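PDB 2OSO: uncharacterized protein MJ1460 from Methanocaldococcus jannaschii DSM 2661, which is of unknown function but binds zinc and belongs to the vinyl-4-reductase (V4R domain) family. Local coordinates for the interface of chains A and B. Coordinates in Å, arbitrary orientation; residue numbers count along the deposited sequence, not the author numbering. Chains: chain A/B, Hypothetical protein MJ1460.

Contact 1: the interface of chains A and B. Residues chain A 16, 60, 63-64; chain B 32, 35-36.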
loop_
_atom_site.group_PDB
_atom_site.type_symbol
_atom_site.label_atom_id
_atom_site.label_comp_id
_atom_site.label_asym_id
_atom_site.label_seq_id
_atom_site.Cartn_x
_atom_site.Cartn_y
_atom_site.Cartn_z
ATOM N N ILE A 16 4.455 12.964 -3.082
ATOM C CA ILE A 16 3.875 12.512 -4.351
ATOM C C ILE A 16 4.052 13.556 -5.474
ATOM O O ILE A 16 3.988 13.226 -6.646
ATOM C CB ILE A 16 2.379 12.049 -4.237
ATOM C CG1 ILE A 16 1.437 13.170 -3.775
ATOM C CG2 ILE A 16 2.251 10.817 -3.335
ATOM C CD1 ILE A 16 -0.028 12.910 -4.168
ATOM N N PHE A 60 -8.059 8.072 -5.083
ATOM C CA PHE A 60 -6.610 8.050 -5.272
ATOM C C PHE A 60 -6.241 8.880 -6.499
ATOM O O PHE A 60 -5.419 9.799 -6.396
ATOM C CB PHE A 60 -6.169 6.605 -5.395
ATOM C CG PHE A 60 -4.705 6.374 -5.209
ATOM C CD1 PHE A 60 -3.854 6.480 -6.278
ATOM C CD2 PHE A 60 -4.201 5.949 -3.962
ATOM C CE1 PHE A 60 -2.496 6.191 -6.141
ATOM C CE2 PHE A 60 -2.895 5.682 -3.800
ATOM C CZ PHE A 60 -2.011 5.800 -4.882
HETATM N N MSE A 63 -6.760 12.676 -5.768
HETATM C CA MSE A 63 -5.573 13.157 -5.068
HETATM C C MSE A 63 -4.372 13.386 -6.009
HETATM O O MSE A 63 -3.670 14.396 -5.873
HETATM C CB MSE A 63 -5.148 12.193 -3.934
HETATM C CG MSE A 63 -5.648 12.521 -2.506
HETATM SE SE MSE A 63 -5.376 14.342 -1.850
HETATM C CE MSE A 63 -3.799 14.880 -2.871
ATOM N N LEU A 64 -4.121 12.460 -6.933
ATOM C CA LEU A 64 -2.958 12.537 -7.811
ATOM C C LEU A 64 -3.112 13.731 -8.750
ATOM O O LEU A 64 -2.160 14.471 -9.019
ATOM C CB LEU A 64 -2.792 11.248 -8.640
ATOM C CG LEU A 64 -2.398 9.938 -7.967
ATOM C CD1 LEU A 64 -2.547 8.805 -8.991
ATOM C CD2 LEU A 64 -1.012 9.996 -7.389
ATOM N N TYR B 32 3.414 6.139 -2.491
ATOM C CA TYR B 32 2.150 5.697 -3.035
ATOM C C TYR B 32 1.434 4.678 -2.141
ATOM O O TYR B 32 0.206 4.619 -2.097
ATOM C CB TYR B 32 2.384 5.098 -4.423
ATOM C CG TYR B 32 2.843 6.125 -5.438
ATOM C CD1 TYR B 32 2.007 7.186 -5.813
ATOM C CD2 TYR B 32 4.085 6.013 -6.062
ATOM C CE1 TYR B 32 2.391 8.092 -6.752
ATOM C CE2 TYR B 32 4.478 6.943 -7.008
ATOM C CZ TYR B 32 3.643 7.979 -7.331
ATOM O OH TYR B 32 3.999 8.898 -8.264
ATOM N N LEU B 35 -0.041 6.955 0.405
ATOM C CA LEU B 35 -1.185 7.663 -0.174
ATOM C C LEU B 35 -2.433 6.816 -0.138
ATOM O O LEU B 35 -3.528 7.308 0.105
ATOM C CB LEU B 35 -0.873 8.097 -1.626
ATOM C CG LEU B 35 -2.020 8.904 -2.271
ATOM C CD1 LEU B 35 -2.316 10.165 -1.506
ATOM C CD2 LEU B 35 -1.839 9.222 -3.737
ATOM N N PHE B 36 -2.267 5.525 -0.366
ATOM C CA PHE B 36 -3.369 4.578 -0.254
ATOM C C PHE B 36 -4.042 4.629 1.128
ATOM O O PHE B 36 -5.277 4.699 1.249
ATOM C CB PHE B 36 -2.858 3.191 -0.568
ATOM C CG PHE B 36 -3.952 2.165 -0.707
ATOM C CD1 PHE B 36 -4.612 2.031 -1.906
ATOM C CD2 PHE B 36 -4.311 1.362 0.361
ATOM C CE1 PHE B 36 -5.632 1.107 -2.065
ATOM C CE2 PHE B 36 -5.355 0.425 0.231
ATOM C CZ PHE B 36 -5.994 0.292 -1.004
HETATM O O HOH W 1 2.792 11.319 -8.244
#
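B:Leu35 packs its CD2 methyl onto one face of the A:Phe60 ring, and this CH-pi contact is the core of a mainly apolar patch between the two chains. The methyl stands 3.6 Å above the ring plane, displaced toward the rim. With CG anti to the backbone N (chi1 -178°), B:Leu35 reaches away from its own helix, and its CB and CG also lie near the CE2 side of the ring. It loses 64 Å² of surface to the partner, more than any other residue of the patch.

At the rim the ring also meets backbone: B:Phe36 N lies 3.5 Å from A:Phe60 CE2, and B:Tyr32 O and B:Phe36 CA lie at the edge in the ring plane. The phenyl group thus meets a turn of helix along its edge and a leucine methyl on its face, two contacts that should limit its tilt.

Aliphatic packing extends the patch. A:Leu64 CD2 sits 3.8 Å from B:Leu35 CD2, and at 4.0 Å it also meets B:Tyr32 CE1, the leucine and tyrosine side chains running roughly perpendicular. A:Ile16 CD1 approaches B:Leu35 CD2 more loosely, at 4.1 Å.

A water-mediated polar link is also present: water 1 lies 2.8 Å from A:Ile16 O and 2.7 Å from the phenolic B:Tyr32 OH, joining a main-chain carbonyl to the tyrosine hydroxyl.

In the fold, A:Phe60, A:Met63 (selenomethionine) and A:Leu64 belong to helix 53-64, A:Ile16 follows helix 9-15, and the chain B residues lie near the start of helix 30-44, so helix 53-64 of one chain, with the loop residue A:Ile16, packs on helix 30-44 of the other in a two-fold symmetric interface.

Contact 2: the interface of chains A and B. Residues chain A 115-116, 118; chain B 6-7.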
loop_
_atom_site.group_PDB
_atom_site.type_symbol
_atom_site.label_atom_id
_atom_site.label_comp_id
_atom_site.label_asym_id
_atom_site.label_seq_id
_atom_site.Cartn_x
_atom_site.Cartn_y
_atom_site.Cartn_z
ATOM N N PRO A 115 -11.353 -9.927 -15.386
ATOM C CA PRO A 115 -10.344 -8.850 -15.227
ATOM C C PRO A 115 -10.121 -8.482 -13.768
ATOM O O PRO A 115 -11.120 -8.479 -12.997
ATOM C CB PRO A 115 -10.963 -7.690 -16.042
ATOM C CG PRO A 115 -11.796 -8.265 -16.981
ATOM C CD PRO A 115 -12.416 -9.489 -16.315
ATOM N N ILE A 116 -8.878 -8.102 -13.377
ATOM C CA ILE A 116 -8.532 -7.970 -11.945
ATOM C C ILE A 116 -8.192 -6.560 -11.463
ATOM O O ILE A 116 -8.061 -6.385 -10.309
ATOM C CB ILE A 116 -7.429 -8.971 -11.452
ATOM C CG1 ILE A 116 -6.072 -8.790 -12.184
ATOM C CG2 ILE A 116 -7.935 -10.494 -11.682
ATOM C CD1 ILE A 116 -4.913 -9.479 -11.540
ATOM N N ASP A 118 -9.240 -3.599 -10.744
ATOM C CA ASP A 118 -10.316 -2.697 -10.293
ATOM C C ASP A 118 -9.784 -1.377 -9.691
ATOM O O ASP A 118 -10.389 -0.331 -9.929
ATOM C CB ASP A 118 -11.172 -3.313 -9.200
ATOM C CG ASP A 118 -12.071 -4.404 -9.678
ATOM O OD1 ASP A 118 -11.907 -4.902 -10.809
ATOM O OD2 ASP A 118 -12.931 -4.773 -8.860
ATOM N N GLU B 6 -12.975 -8.442 -2.385
ATOM C CA GLU B 6 -12.312 -8.081 -3.642
ATOM C C GLU B 6 -11.614 -9.278 -4.279
ATOM O O GLU B 6 -11.241 -10.231 -3.585
ATOM C CB GLU B 6 -11.268 -6.983 -3.396
ATOM C CG GLU B 6 -11.809 -5.714 -2.790
ATOM C CD GLU B 6 -12.645 -4.872 -3.796
ATOM O OE1 GLU B 6 -12.664 -5.151 -5.006
ATOM O OE2 GLU B 6 -13.326 -3.950 -3.353
ATOM N N LYS B 7 -11.398 -9.177 -5.590
ATOM C CA LYS B 7 -10.991 -10.298 -6.473
ATOM C C LYS B 7 -9.584 -10.828 -6.193
ATOM O O LYS B 7 -9.270 -12.029 -6.316
ATOM C CB LYS B 7 -10.985 -9.830 -7.955
ATOM C CG LYS B 7 -12.328 -9.376 -8.545
ATOM C CD LYS B 7 -12.095 -8.433 -9.771
ATOM C CE LYS B 7 -13.375 -8.178 -10.549
ATOM N NZ LYS B 7 -13.185 -7.048 -11.550
HETATM O O HOH W 2 -13.452 -3.029 -6.726
#
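The ammonium group of B:Lys7 meets A:Asp118 and the main-chain carbonyl of A:Pro115, forming the tight part of this polar interface contact. B:Lys7 NZ lies 2.6 Å from A:Asp118 OD1, a salt bridge that is also a hydrogen bond and uses the syn lone pair of the carboxylate oxygen. The same nitrogen donates to A:Pro115 O at 2.9 Å. NZ approaches A:Pro115 O at a C=O...N angle of 150°, tilted 29° from the carbonyl plane. The lysine chain is extended beyond CG, which carries NZ across to chain A, where it runs at about a right angle to the aspartate side chain. Its aliphatic part packs less closely: B:Lys7 CD lies 4.0 Å from A:Asp118 CG and 4.2 Å from A:Ile116 CA.

The looser side is bridged by solvent. B:Glu6 OE1 and A:Asp118 OD2 are 3.9 Å apart, and water 2 sits 2.8 Å from each of these carboxylate oxygens. B:Glu6 bends at chi2 (-73°), bringing its carboxylate to the water. The lysine and the water probably ease the proximity of two acidic groups.

A:Asp118 opens helix 118-132, directly after the zinc ligand A:His117, while A:Pro115 and A:Ile116 lie in the preceding loop. B:Glu6 and B:Lys7 belong to the N-terminal segment ahead of helix 9-15, so the contact joins one chain's N-terminal region to the other's V4R region.

The C-alpha centres of contact 1 and contact 2 lie about 20 Å apart, and no residue is common to both. Their elements nevertheless connect through the N-terminal region: contact 1 uses the residue just after helix 9-15 in chain A, whereas contact 2 uses the segment just before that helix in chain B. Each chain therefore commits its N-terminal part to the partner. Two-fold symmetry repeats both contacts with the chains exchanged, combining apolar helix packing with a charged link near the zinc site. This is consistent with a dimer, although the structure alone does not establish the oligomer in solution.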